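Local coordinates for aldo-keto reductase family 1, member B4 (Aldose reductase) (Schistosoma japonicum, PDB 4HBK), which probably reduces aldehydes to alcohols with NADPH as an aldose reductase of the aldo/keto reductase family, at residues L112-T115 / F116-P119; C126-T129 / L130-R134; K176-E179 / K180-D183. All coordinates share one frame; numbering follows the deposited sequence.

Contact 1: L112-T115 / F116-P119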
# COMPACT_ATOMS: atom_id res chain seq x y z
N LEU A 112 2.79 7.24 -7.07
CA LEU A 112 2.98 8.57 -7.61
C LEU A 112 2.72 9.59 -6.51
O LEU A 112 1.63 9.58 -5.93
CB LEU A 112 1.99 8.79 -8.75
CG LEU A 112 1.93 10.20 -9.34
CD1 LEU A 112 3.25 10.52 -10.04
CD2 LEU A 112 0.76 10.33 -10.32
N TRP A 113 3.69 10.46 -6.24
CA TRP A 113 3.56 11.44 -5.16
C TRP A 113 2.79 12.71 -5.55
O TRP A 113 2.82 13.14 -6.70
CB TRP A 113 4.91 11.82 -4.57
CG TRP A 113 4.77 12.79 -3.44
CD1 TRP A 113 5.21 14.08 -3.40
CD2 TRP A 113 4.08 12.56 -2.21
NE1 TRP A 113 4.86 14.66 -2.20
CE2 TRP A 113 4.17 13.75 -1.45
CE3 TRP A 113 3.41 11.46 -1.66
CZ2 TRP A 113 3.60 13.88 -0.18
CZ3 TRP A 113 2.86 11.59 -0.39
CH2 TRP A 113 2.96 12.78 0.33
N ASN A 114 2.12 13.31 -4.55
CA ASN A 114 1.17 14.42 -4.74
C ASN A 114 1.67 15.61 -5.59
O ASN A 114 0.87 16.32 -6.21
CB ASN A 114 0.68 14.95 -3.38
CG ASN A 114 0.13 13.85 -2.44
OD1 ASN A 114 0.44 12.67 -2.57
ND2 ASN A 114 -0.68 14.27 -1.46
N THR A 115 2.98 15.85 -5.60
CA THR A 115 3.53 17.00 -6.32
C THR A 115 3.67 16.75 -7.83
O THR A 115 4.05 17.66 -8.58
CB THR A 115 4.90 17.40 -5.76
OG1 THR A 115 5.77 16.26 -5.78
CG2 THR A 115 4.78 17.93 -4.31
N PHE A 116 3.35 15.54 -8.27
CA PHE A 116 3.49 15.16 -9.67
C PHE A 116 2.16 14.73 -10.30
O PHE A 116 2.16 14.02 -11.31
CB PHE A 116 4.51 14.03 -9.82
CG PHE A 116 5.86 14.34 -9.21
CD1 PHE A 116 6.80 15.07 -9.91
CD2 PHE A 116 6.17 13.88 -7.94
CE1 PHE A 116 8.05 15.36 -9.34
CE2 PHE A 116 7.41 14.16 -7.36
CZ PHE A 116 8.35 14.90 -8.06
N PHE A 117 1.04 15.16 -9.72
CA PHE A 117 -0.29 14.77 -10.21
C PHE A 117 -0.72 15.48 -11.49
O PHE A 117 -1.57 14.97 -12.24
CB PHE A 117 -1.36 14.97 -9.13
CG PHE A 117 -1.28 13.97 -7.98
CD1 PHE A 117 -0.38 12.92 -8.01
CD2 PHE A 117 -2.12 14.10 -6.88
CE1 PHE A 117 -0.30 12.01 -6.95
CE2 PHE A 117 -2.06 13.20 -5.83
CZ PHE A 117 -1.14 12.15 -5.86
N ARG A 118 -0.17 16.66 -11.77
CA ARG A 118 -0.49 17.31 -13.03
C ARG A 118 -0.03 16.42 -14.18
O ARG A 118 1.05 15.84 -14.13
CB ARG A 118 0.09 18.72 -13.12
CG ARG A 118 -0.69 19.69 -12.26
CD ARG A 118 -0.52 21.13 -12.70
NE ARG A 118 -1.34 22.03 -11.90
CZ ARG A 118 -2.25 22.86 -12.39
NH1 ARG A 118 -2.45 22.92 -13.71
NH2 ARG A 118 -2.94 23.64 -11.57
N PRO A 119 -0.87 16.31 -15.22
CA PRO A 119 -0.66 15.34 -16.30
C PRO A 119 0.75 15.40 -16.87
O PRO A 119 1.33 14.35 -17.14
CB PRO A 119 -1.70 15.75 -17.35
CG PRO A 119 -2.79 16.39 -16.55
CD PRO A 119 -2.09 17.11 -15.43
O HOH W 1 1.94 18.32 -10.19

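Contact 2: C126-T129 / L130-R134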
# COMPACT_ATOMS: atom_id res chain seq x y z
N CYS A 126 7.22 8.58 -12.87
CA CYS A 126 7.27 7.13 -12.97
C CYS A 126 8.65 6.68 -13.46
O CYS A 126 9.24 5.76 -12.90
CB CYS A 126 6.19 6.61 -13.92
SG CYS A 126 6.07 4.79 -13.95
N GLU A 127 9.15 7.35 -14.49
CA GLU A 127 10.44 7.01 -15.08
C GLU A 127 11.55 7.16 -14.06
O GLU A 127 12.51 6.40 -14.06
CB GLU A 127 10.72 7.90 -16.30
CG GLU A 127 9.87 7.53 -17.51
CD GLU A 127 10.10 8.45 -18.71
OE1 GLU A 127 9.82 8.02 -19.85
OE2 GLU A 127 10.53 9.60 -18.52
N GLU A 128 11.40 8.16 -13.19
CA GLU A 128 12.37 8.44 -12.15
C GLU A 128 12.37 7.32 -11.12
O GLU A 128 13.42 6.80 -10.76
CB GLU A 128 12.03 9.77 -11.48
CG GLU A 128 12.55 9.93 -10.05
CD GLU A 128 13.88 10.65 -9.99
OE1 GLU A 128 14.77 10.31 -10.80
OE2 GLU A 128 14.02 11.56 -9.14
N THR A 129 11.18 6.96 -10.64
CA THR A 129 11.01 5.84 -9.74
C THR A 129 11.61 4.55 -10.32
O THR A 129 12.33 3.82 -9.64
CB THR A 129 9.50 5.65 -9.38
OG1 THR A 129 9.15 6.54 -8.30
CG2 THR A 129 9.18 4.21 -8.99
N LEU A 130 11.35 4.28 -11.60
CA LEU A 130 11.87 3.07 -12.25
C LEU A 130 13.38 3.12 -12.36
O LEU A 130 14.07 2.11 -12.24
CB LEU A 130 11.27 2.90 -13.64
CG LEU A 130 9.82 2.44 -13.72
CD1 LEU A 130 9.27 2.66 -15.13
CD2 LEU A 130 9.72 0.99 -13.32
N LYS A 131 13.91 4.31 -12.63
CA LYS A 131 15.35 4.50 -12.65
C LYS A 131 15.94 4.12 -11.31
O LYS A 131 16.85 3.30 -11.23
CB LYS A 131 15.69 5.95 -12.99
CG LYS A 131 17.16 6.28 -13.00
CD LYS A 131 17.37 7.70 -13.49
CE LYS A 131 18.83 8.12 -13.37
NZ LYS A 131 18.98 9.60 -13.26
N ASN A 132 15.43 4.73 -10.24
CA ASN A 132 15.92 4.45 -8.89
C ASN A 132 15.77 3.00 -8.46
O ASN A 132 16.65 2.45 -7.80
CB ASN A 132 15.24 5.37 -7.87
CG ASN A 132 15.72 6.81 -7.98
OD1 ASN A 132 16.84 7.06 -8.43
ND2 ASN A 132 14.89 7.75 -7.58
N LEU A 133 14.65 2.37 -8.82
CA LEU A 133 14.42 0.96 -8.48
C LEU A 133 15.19 0.03 -9.39
O LEU A 133 15.26 -1.17 -9.15
CB LEU A 133 12.92 0.63 -8.55
CG LEU A 133 12.07 1.23 -7.43
CD1 LEU A 133 10.59 0.88 -7.60
CD2 LEU A 133 12.60 0.74 -6.07
N ARG A 134 15.76 0.58 -10.47
CA ARG A 134 16.54 -0.22 -11.40
C ARG A 134 15.68 -1.26 -12.12
O ARG A 134 16.13 -2.37 -12.41
CB ARG A 134 17.74 -0.85 -10.66
CG ARG A 134 18.71 0.23 -10.17
CD ARG A 134 19.39 -0.11 -8.84
NE ARG A 134 20.66 -0.81 -9.04
CZ ARG A 134 21.85 -0.34 -8.67
NH1 ARG A 134 21.97 0.84 -8.07
NH2 ARG A 134 22.93 -1.07 -8.90

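Contact 3: K176-E179 / K180-D183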
# COMPACT_ATOMS: atom_id res chain seq x y z
N LYS A 176 -5.73 9.55 -16.54
CA LYS A 176 -5.47 9.37 -17.97
C LYS A 176 -3.99 9.12 -18.22
O LYS A 176 -3.63 8.26 -19.02
CB LYS A 176 -5.97 10.56 -18.80
CG LYS A 176 -7.43 10.48 -19.15
CD LYS A 176 -7.73 11.14 -20.50
CE LYS A 176 -7.99 12.63 -20.33
NZ LYS A 176 -9.05 12.86 -19.30
N GLU A 177 -3.13 9.86 -17.53
CA GLU A 177 -1.69 9.65 -17.68
C GLU A 177 -1.25 8.32 -17.09
O GLU A 177 -0.32 7.69 -17.59
CB GLU A 177 -0.90 10.79 -17.04
CG GLU A 177 -0.86 12.05 -17.87
CD GLU A 177 -0.31 11.79 -19.26
OE1 GLU A 177 -0.99 12.16 -20.23
OE2 GLU A 177 0.80 11.21 -19.39
N MET A 178 -1.92 7.89 -16.03
CA MET A 178 -1.60 6.59 -15.42
C MET A 178 -1.91 5.51 -16.45
O MET A 178 -1.20 4.51 -16.56
CB MET A 178 -2.41 6.35 -14.15
CG MET A 178 -2.12 7.32 -13.00
SD MET A 178 -0.53 7.02 -12.22
CE MET A 178 -0.90 5.53 -11.29
N GLU A 179 -2.97 5.72 -17.20
CA GLU A 179 -3.42 4.72 -18.15
C GLU A 179 -2.40 4.56 -19.26
O GLU A 179 -2.18 3.45 -19.75
CB GLU A 179 -4.78 5.12 -18.73
CG GLU A 179 -5.88 5.03 -17.71
CD GLU A 179 -7.22 5.42 -18.28
OE1 GLU A 179 -7.26 6.33 -19.14
OE2 GLU A 179 -8.22 4.81 -17.86
N LYS A 180 -1.77 5.66 -19.63
CA LYS A 180 -0.77 5.63 -20.69
C LYS A 180 0.45 4.81 -20.26
O LYS A 180 1.10 4.19 -21.09
CB LYS A 180 -0.33 7.04 -21.07
CG LYS A 180 -1.37 7.84 -21.81
CD LYS A 180 -0.80 9.20 -22.19
CE LYS A 180 -1.85 10.09 -22.82
NZ LYS A 180 -1.38 11.51 -22.88
N LEU A 181 0.75 4.82 -18.97
CA LEU A 181 1.86 4.03 -18.45
C LEU A 181 1.60 2.55 -18.70
O LEU A 181 2.52 1.78 -18.97
CB LEU A 181 2.06 4.29 -16.95
CG LEU A 181 2.45 5.72 -16.57
CD1 LEU A 181 2.43 5.92 -15.06
CD2 LEU A 181 3.82 6.10 -17.15
N VAL A 182 0.33 2.16 -18.59
CA VAL A 182 -0.04 0.78 -18.87
C VAL A 182 0.08 0.50 -20.38
O VAL A 182 0.67 -0.50 -20.79
CB VAL A 182 -1.48 0.47 -18.40
CG1 VAL A 182 -1.92 -0.93 -18.86
CG2 VAL A 182 -1.58 0.58 -16.89
N ASP A 183 -0.47 1.40 -21.20
CA ASP A 183 -0.35 1.29 -22.66
C ASP A 183 1.09 1.04 -23.10
O ASP A 183 1.35 0.23 -23.99
CB ASP A 183 -0.87 2.55 -23.35
CG ASP A 183 -2.38 2.77 -23.17
OD1 ASP A 183 -3.11 1.84 -22.78
OD2 ASP A 183 -2.84 3.91 -23.42

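Contact 1: L112-T115 / F116-P119
Trp-113 O is met by two groups of the following segment. Phe-116 N donates to it at 2.9 Å, with an N-H...O angle of 158°. Phe-117 CE1 also lies close, 3.3 Å from Trp-113 O. The backbone bond closes a type I beta turn over Trp-113 to Phe-116. The turn sits in the loop after strand 107-112, at the C-terminal end of a strand of the (beta/alpha)8 barrel. That is the end where this family keeps its active site.

The Phe-117 ring folds back under the turn. Asn-114 CA sits over its face, 3.5 Å from the centroid and only 14° off the normal, a CH-pi contact. Leu-112 O lies in the ring plane, 3.3 Å from Phe-117 CE1. Leu-112 lies alongside Phe-117, the two side chains heading opposite ways, with Leu-112 CD2 3.7 Å from Phe-117 CD1. The other methyl, Leu-112 CD1, packs against Phe-116 CB.

Thr-115 places OG1 between its own N and carbonyl carbon (chi1 55°). This brings OG1 over one face of the Phe-116 ring, 3.1 Å from Phe-116 CE2. Trp-113 NE1 is held outside the turn, by Leu-155 O. A water links the turn to the chain that follows it: it donates to Thr-115 O at 2.7 Å and accepts from Arg-118 N at 3.1 Å.

Contact 2: C126-T129 / L130-R134
Four successive i to i+4 bonds, from Leu-130, Lys-131, Asn-132 and Leu-133 N to Cys-126, Glu-127, Glu-128 and Thr-129 O, each measure 2.9 Å and form the last turns of helix 119-133. This is the helix of a beta-alpha-beta unit of the barrel. Arg-134 ends it with a positive phi of 66°, in a Schellman motif. Arg-134 N bonds back to Lys-131 O and, weakly, to Leu-130 O.

Two side-chain contacts form on the side that packs on strand 138-143. Cys-126 SG, anti to its N at chi1 -173°, meets Leu-130 CD1 at 4.0 Å. Thr-129 and Leu-133 point the same way, with the Thr-129 methyl CG2 3.9 Å from Leu-133 CD1. Thr-129 OG1 is hydrogen-bonded to Glu-85 OE1 of helix 85-98.

The more exposed side is polar. Glu-128 bends at chi2, and its CD comes 3.9 Å from Asn-132 ND2. The carboxylate and amide planes differ by 39°. Glu-128 OE1 stays 4.9 Å from Lys-131 NZ. The side chains of Glu-128, Lys-131 and Asn-132 therefore make no direct bond to one another. Any attraction between Glu-128 and Lys-131 is probably modest and solvent-screened, and between the two segments the backbone supplies the directed bonds.

Contact 3: K176-E179 / K180-D183
The C-terminal turns of helix 171-183 make up this contact. The helix is one of those packed round the outside of the (beta/alpha)8 barrel, and it leads into strand 187-193. On its surface Glu-177 and Lys-180 form an i to i+3 salt bridge. Lys-180 NZ is 2.8 Å from Glu-177 OE1. It approaches on the syn side of the carboxylate, 17° out of its plane. Glu-177 bends at chi2 (-56°), which turns its carboxylate toward Lys-180 NZ. Lys-180 stays extended beyond CG and reaches back across it. The stem of the lysine packs on the same acid, with Lys-180 CE 3.4 Å from Glu-177 OE1.

The backbone bonds are uneven. Asp-183 N donates to Glu-179 O at 3.0 Å, nearly straight at 168° and in the carbonyl plane. Lys-180 N to Lys-176 O is longer, at 3.3 Å. Leu-181 N and Val-182 N each divide between two carbonyls, three and four residues back, and all four of these bonds are weak. The bonds in the middle are longer and more bent than the last one.

The inner side is apolar. Met-178 SD lies 4.2 Å from Leu-181 CD1, and both side chains rest on Tyr-141 of strand 138-143. A further side faces the segment after helix 197-206. There Glu-179 OE2 accepts from Arg-208 N and Ile-209 N, and Asp-183 OD2 makes a salt bridge with Arg-208. Glu-179 OE1 and Asp-183 OD2 are 6.6 Å apart, and the Arg-208 side chain probably offsets the charge of Asp-183. Asp-183 also folds back over its own turn, with CG 3.5 Å from Glu-179 O.

The three contacts follow one another along the chain. Contact 1 leads into helix 119-133 and contact 2 lies on it; the two do not touch, their nearest atoms being about 5 Å apart. Contact 3, on the neighbouring helix, touches both. Leu-112 CD2 of contact 1 packs on Met-178 SD at 4.0 Å, and Pro-119 O lies 3.3 Å from Glu-177 CG. Cys-126 SG of contact 2 meets Leu-181 CD1, also at 4.0 Å. Contact 1 is closest to the predicted substrate site, with the Trp-113 side chain about 4 Å from that of His-144. Thr-129 and Met-178 are each about 8 Å, side chain to side chain, from Lys-111, predicted to lower the pKa of the active-site tyrosine.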